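Local coordinates for protein DynF (Micromonospora chersina, PDB 6UBL) that is of unknown function but belongs to the dynemicin biosynthesis pathway and, with palmitic acid bound in its beta barrel, probably binds an elongated hydrophobic molecule, at residues V58-W63 / G98-T103; T47-V50 / G54-T57. One frame throughout, in Å; residues are numbered along the deposited sequence. Where two conformers were deposited one is given.

How the contacts relate
The two contacts illustrate how one long strand of a barrel can be paired with its neighbour at one end and packed through its inward side chains further on. Contact 2 comes first in the chain and pairs the end of strand 37-50 with the start of strand 54-68, on either side of a three-residue connection; contact 1 follows, taking strand 54-68 further on and packing it against strand 100-104. Their centres lie about 14 Å apart, on the same side of the chain's centre. Phe48 of contact 2 joins them: its ring packs against Val58, Phe60 and Ile100 of contact 1. The hairpin thus contributes side chains to the same apolar interior, where Val102 of contact 1 touches the bound palmitic acid.

Contact 1: residues V58-W63 / G98-T103; sequences VAFDGW and GKITVT
Phe60 leans its ring onto Ile100 and Val102, and the ring corner at CE2 does most of the touching. The CG2 methyl of Ile100 comes in at the ring edge, in the ring plane, with Phe60 CE2 to Ile100 CG2 at 3.8 Å. Phe60 CE2 also lies 3.6 Å from Ile100 O, a carbonyl oxygen oblique to the ring. Val102 CG2 comes in obliquely too, 3.7 Å from Phe60 CE2, the two side chains crossing at about a right angle. Phe60 holds CG anti to its own carbonyl carbon (chi1 -68°), which carries the ring across to the facing strand. Alongside, Val58 CG2 meets Ile100 CD1 at 4.2 Å, a looser apolar touch. Replacing Phe60 with an alanine would probably leave Ile100 CG2 and Val102 CG2 without their shared partner and open a gap between the strands. With strand axes 8.8 Å apart and inclined at 45°, these side chains meet on the inner side of a curved wall, over strand 81-92, which pairs with both strands. Val102 also touches the bound palmitic acid. Strand 37-50 pairs with 58-63 on the side away from 81-92, while strand 129-141 packs on Ile100 and Val102 through Met141, Ala137 and Phe139.

Contact 2: residues T47-V50 / G54-T57; sequences TFAV and GEYT
Phe48 and Tyr56 lie opposite one another across the two strands as an antiparallel hydrogen-bonded pair, gripped by two backbone bonds: Phe48 N to Tyr56 O and Tyr56 N to Phe48 O, each 2.8 Å. Val50 and Gly54 form the next such pair. Val50 N meets Gly54 O at 2.8 Å, whereas the return bond from Gly54 N to Val50 O stretches to 3.1 Å. In the non-hydrogen-bonded pair at the other end, the hydroxyls take over, Thr47 OG1 and Thr57 OG1 bonding at 3.2 Å. Both threonines place OG1 beside the backbone N (chi1 -62° in Thr47 and -60° in Thr57), which brings the two oxygens together on one face.

Outward from this ladder, that face carries Glu55, modelled in two conformers. In the one described here its side chain crosses that of Thr47 at about a right angle, and Glu55 CG packs on Thr47 CG2 at 3.5 Å; the carboxylate lies by the methyl of Ala49, with OE1 hydrogen-bonded to Thr196 OG1. On the face of Phe48 and Tyr56, the CG2 branch of Val50 comes to the edge of the tyrosine ring, in its plane, 4.0 Å from Tyr56 CE2. Gly54 leaves room for this ring, since a CB at this position would probably collide with Tyr56 OH.

The arrangement is a beta hairpin, with three residues between its paired segments. Strand 193-205 flanks the other edge of 47-50, bonding to the backbone of Thr47 and Ala49, and Leu97 covers Phe48 and Tyr56. Phe118 of the second subunit packs on Ala49, placing this hairpin end near the dimer interface.

Contact 1: residues V58-W63 / G98-T103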
# COMPACT_ATOMS: atom_id res chain seq x y z
N VAL A 58 -1.46 20.76 -5.49
CA VAL A 58 -0.14 21.35 -5.68
C VAL A 58 0.57 20.64 -6.82
O VAL A 58 0.60 19.40 -6.86
CB VAL A 58 0.71 21.28 -4.40
CG1 VAL A 58 2.06 21.97 -4.62
CG2 VAL A 58 -0.03 21.90 -3.23
N ALA A 59 1.17 21.42 -7.71
CA ALA A 59 1.96 20.89 -8.81
C ALA A 59 3.42 20.84 -8.41
O ALA A 59 3.96 21.79 -7.83
CB ALA A 59 1.80 21.79 -10.04
N PHE A 60 4.08 19.74 -8.76
CA PHE A 60 5.47 19.51 -8.42
C PHE A 60 6.29 19.20 -9.67
O PHE A 60 5.78 18.64 -10.65
CB PHE A 60 5.61 18.30 -7.50
CG PHE A 60 5.04 18.49 -6.13
CD1 PHE A 60 3.68 18.39 -5.91
CD2 PHE A 60 5.87 18.76 -5.06
CE1 PHE A 60 3.16 18.57 -4.64
CE2 PHE A 60 5.36 18.94 -3.79
CZ PHE A 60 4.00 18.84 -3.58
N ASP A 61 7.57 19.57 -9.63
CA ASP A 61 8.52 19.25 -10.68
C ASP A 61 9.81 18.82 -10.00
O ASP A 61 10.15 19.29 -8.91
CB ASP A 61 8.75 20.46 -11.59
CG ASP A 61 9.64 20.13 -12.77
OD1 ASP A 61 9.34 19.15 -13.49
OD2 ASP A 61 10.60 20.89 -13.02
N GLY A 62 10.53 17.91 -10.64
CA GLY A 62 11.79 17.48 -10.06
C GLY A 62 12.39 16.29 -10.77
O GLY A 62 12.30 16.17 -11.99
N TRP A 63 13.02 15.40 -10.00
CA TRP A 63 13.75 14.30 -10.60
C TRP A 63 13.74 13.10 -9.66
O TRP A 63 13.49 13.22 -8.46
CB TRP A 63 15.18 14.71 -10.95
CG TRP A 63 15.93 15.39 -9.84
CD1 TRP A 63 16.08 16.73 -9.66
CD2 TRP A 63 16.63 14.75 -8.76
NE1 TRP A 63 16.84 16.98 -8.55
CE2 TRP A 63 17.19 15.78 -7.97
CE3 TRP A 63 16.85 13.43 -8.39
CZ2 TRP A 63 17.95 15.52 -6.83
CZ3 TRP A 63 17.60 13.17 -7.26
CH2 TRP A 63 18.14 14.21 -6.49
N GLY A 98 2.68 26.69 1.49
CA GLY A 98 4.05 27.08 1.25
C GLY A 98 4.73 26.17 0.24
O GLY A 98 4.10 25.40 -0.49
N LYS A 99 6.06 26.28 0.21
CA LYS A 99 6.88 25.45 -0.67
C LYS A 99 7.05 24.07 -0.05
O LYS A 99 7.51 23.95 1.09
CB LYS A 99 8.25 26.11 -0.87
CG LYS A 99 9.19 25.39 -1.82
CD LYS A 99 10.47 26.20 -2.02
CE LYS A 99 10.94 26.14 -3.47
NZ LYS A 99 11.40 27.47 -3.99
N ILE A 100 6.70 23.04 -0.81
CA ILE A 100 6.74 21.65 -0.35
C ILE A 100 7.85 20.95 -1.12
O ILE A 100 7.90 21.00 -2.36
CB ILE A 100 5.39 20.95 -0.57
CG1 ILE A 100 4.26 21.74 0.10
CG2 ILE A 100 5.44 19.51 -0.06
CD1 ILE A 100 2.86 21.26 -0.27
N THR A 101 8.75 20.29 -0.39
CA THR A 101 9.84 19.53 -0.98
C THR A 101 9.69 18.07 -0.60
O THR A 101 9.57 17.75 0.59
CB THR A 101 11.20 20.07 -0.51
OG1 THR A 101 11.32 21.44 -0.87
CG2 THR A 101 12.34 19.28 -1.16
N VAL A 102 9.67 17.20 -1.61
CA VAL A 102 9.46 15.77 -1.41
C VAL A 102 10.75 15.03 -1.72
O VAL A 102 11.32 15.18 -2.80
CB VAL A 102 8.29 15.26 -2.28
CG1 VAL A 102 8.00 13.81 -1.96
CG2 VAL A 102 7.05 16.11 -2.06
N THR A 103 11.21 14.24 -0.75
CA THR A 103 12.41 13.44 -0.86
C THR A 103 12.09 12.05 -0.32
O THR A 103 10.97 11.78 0.11
CB THR A 103 13.55 14.09 -0.07
OG1 THR A 103 13.15 14.24 1.29
CG2 THR A 103 13.89 15.47 -0.66

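Contact 2: residues T47-V50 / G54-T57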
# COMPACT_ATOMS: atom_id res chain seq x y z
N THR A 47 -2.87 16.15 -4.34
CA THR A 47 -3.91 16.79 -3.55
C THR A 47 -3.82 16.34 -2.09
O THR A 47 -3.74 15.14 -1.80
CB THR A 47 -5.30 16.49 -4.11
OG1 THR A 47 -5.39 17.03 -5.44
CG2 THR A 47 -6.36 17.13 -3.23
N PHE A 48 -3.86 17.32 -1.18
CA PHE A 48 -3.71 17.08 0.25
C PHE A 48 -4.96 17.57 0.97
O PHE A 48 -5.41 18.70 0.74
CB PHE A 48 -2.53 17.84 0.86
CG PHE A 48 -1.21 17.56 0.21
CD1 PHE A 48 -0.41 16.51 0.63
CD2 PHE A 48 -0.75 18.37 -0.82
CE1 PHE A 48 0.81 16.26 0.04
CE2 PHE A 48 0.47 18.13 -1.41
CZ PHE A 48 1.25 17.07 -0.99
N ALA A 49 -5.51 16.73 1.85
CA ALA A 49 -6.63 17.12 2.71
C ALA A 49 -6.12 17.31 4.13
O ALA A 49 -5.47 16.42 4.70
CB ALA A 49 -7.73 16.06 2.69
N VAL A 50 -6.39 18.49 4.70
CA VAL A 50 -6.08 18.77 6.10
C VAL A 50 -7.39 18.80 6.87
O VAL A 50 -8.23 19.68 6.63
CB VAL A 50 -5.31 20.09 6.26
CG1 VAL A 50 -5.00 20.32 7.74
CG2 VAL A 50 -4.04 20.07 5.44
N GLY A 54 -8.84 22.36 5.11
CA GLY A 54 -9.02 22.54 3.68
C GLY A 54 -8.44 21.39 2.88
O GLY A 54 -7.95 20.39 3.43
N GLU A 55 -8.53 21.54 1.56
CA GLU A 55 -7.96 20.60 0.61
C GLU A 55 -7.23 21.42 -0.45
O GLU A 55 -7.72 22.46 -0.89
CB GLU A 55 -9.03 19.68 -0.03
CG GLU A 55 -8.46 18.42 -0.72
CD GLU A 55 -9.39 17.21 -0.67
OE1 GLU A 55 -8.93 16.09 -1.00
OE2 GLU A 55 -10.56 17.36 -0.29
N TYR A 56 -6.05 20.95 -0.83
CA TYR A 56 -5.12 21.74 -1.62
C TYR A 56 -4.51 20.89 -2.72
O TYR A 56 -4.12 19.74 -2.49
CB TYR A 56 -4.00 22.26 -0.72
CG TYR A 56 -4.53 22.95 0.51
CD1 TYR A 56 -5.03 24.24 0.43
CD2 TYR A 56 -4.55 22.31 1.75
CE1 TYR A 56 -5.53 24.88 1.54
CE2 TYR A 56 -5.04 22.95 2.87
CZ TYR A 56 -5.53 24.24 2.76
OH TYR A 56 -6.03 24.89 3.87
N THR A 57 -4.44 21.46 -3.92
CA THR A 57 -3.85 20.78 -5.06
C THR A 57 -2.56 21.51 -5.43
O THR A 57 -2.58 22.73 -5.68
CB THR A 57 -4.82 20.79 -6.24
OG1 THR A 57 -6.02 20.10 -5.85
CG2 THR A 57 -4.20 20.07 -7.42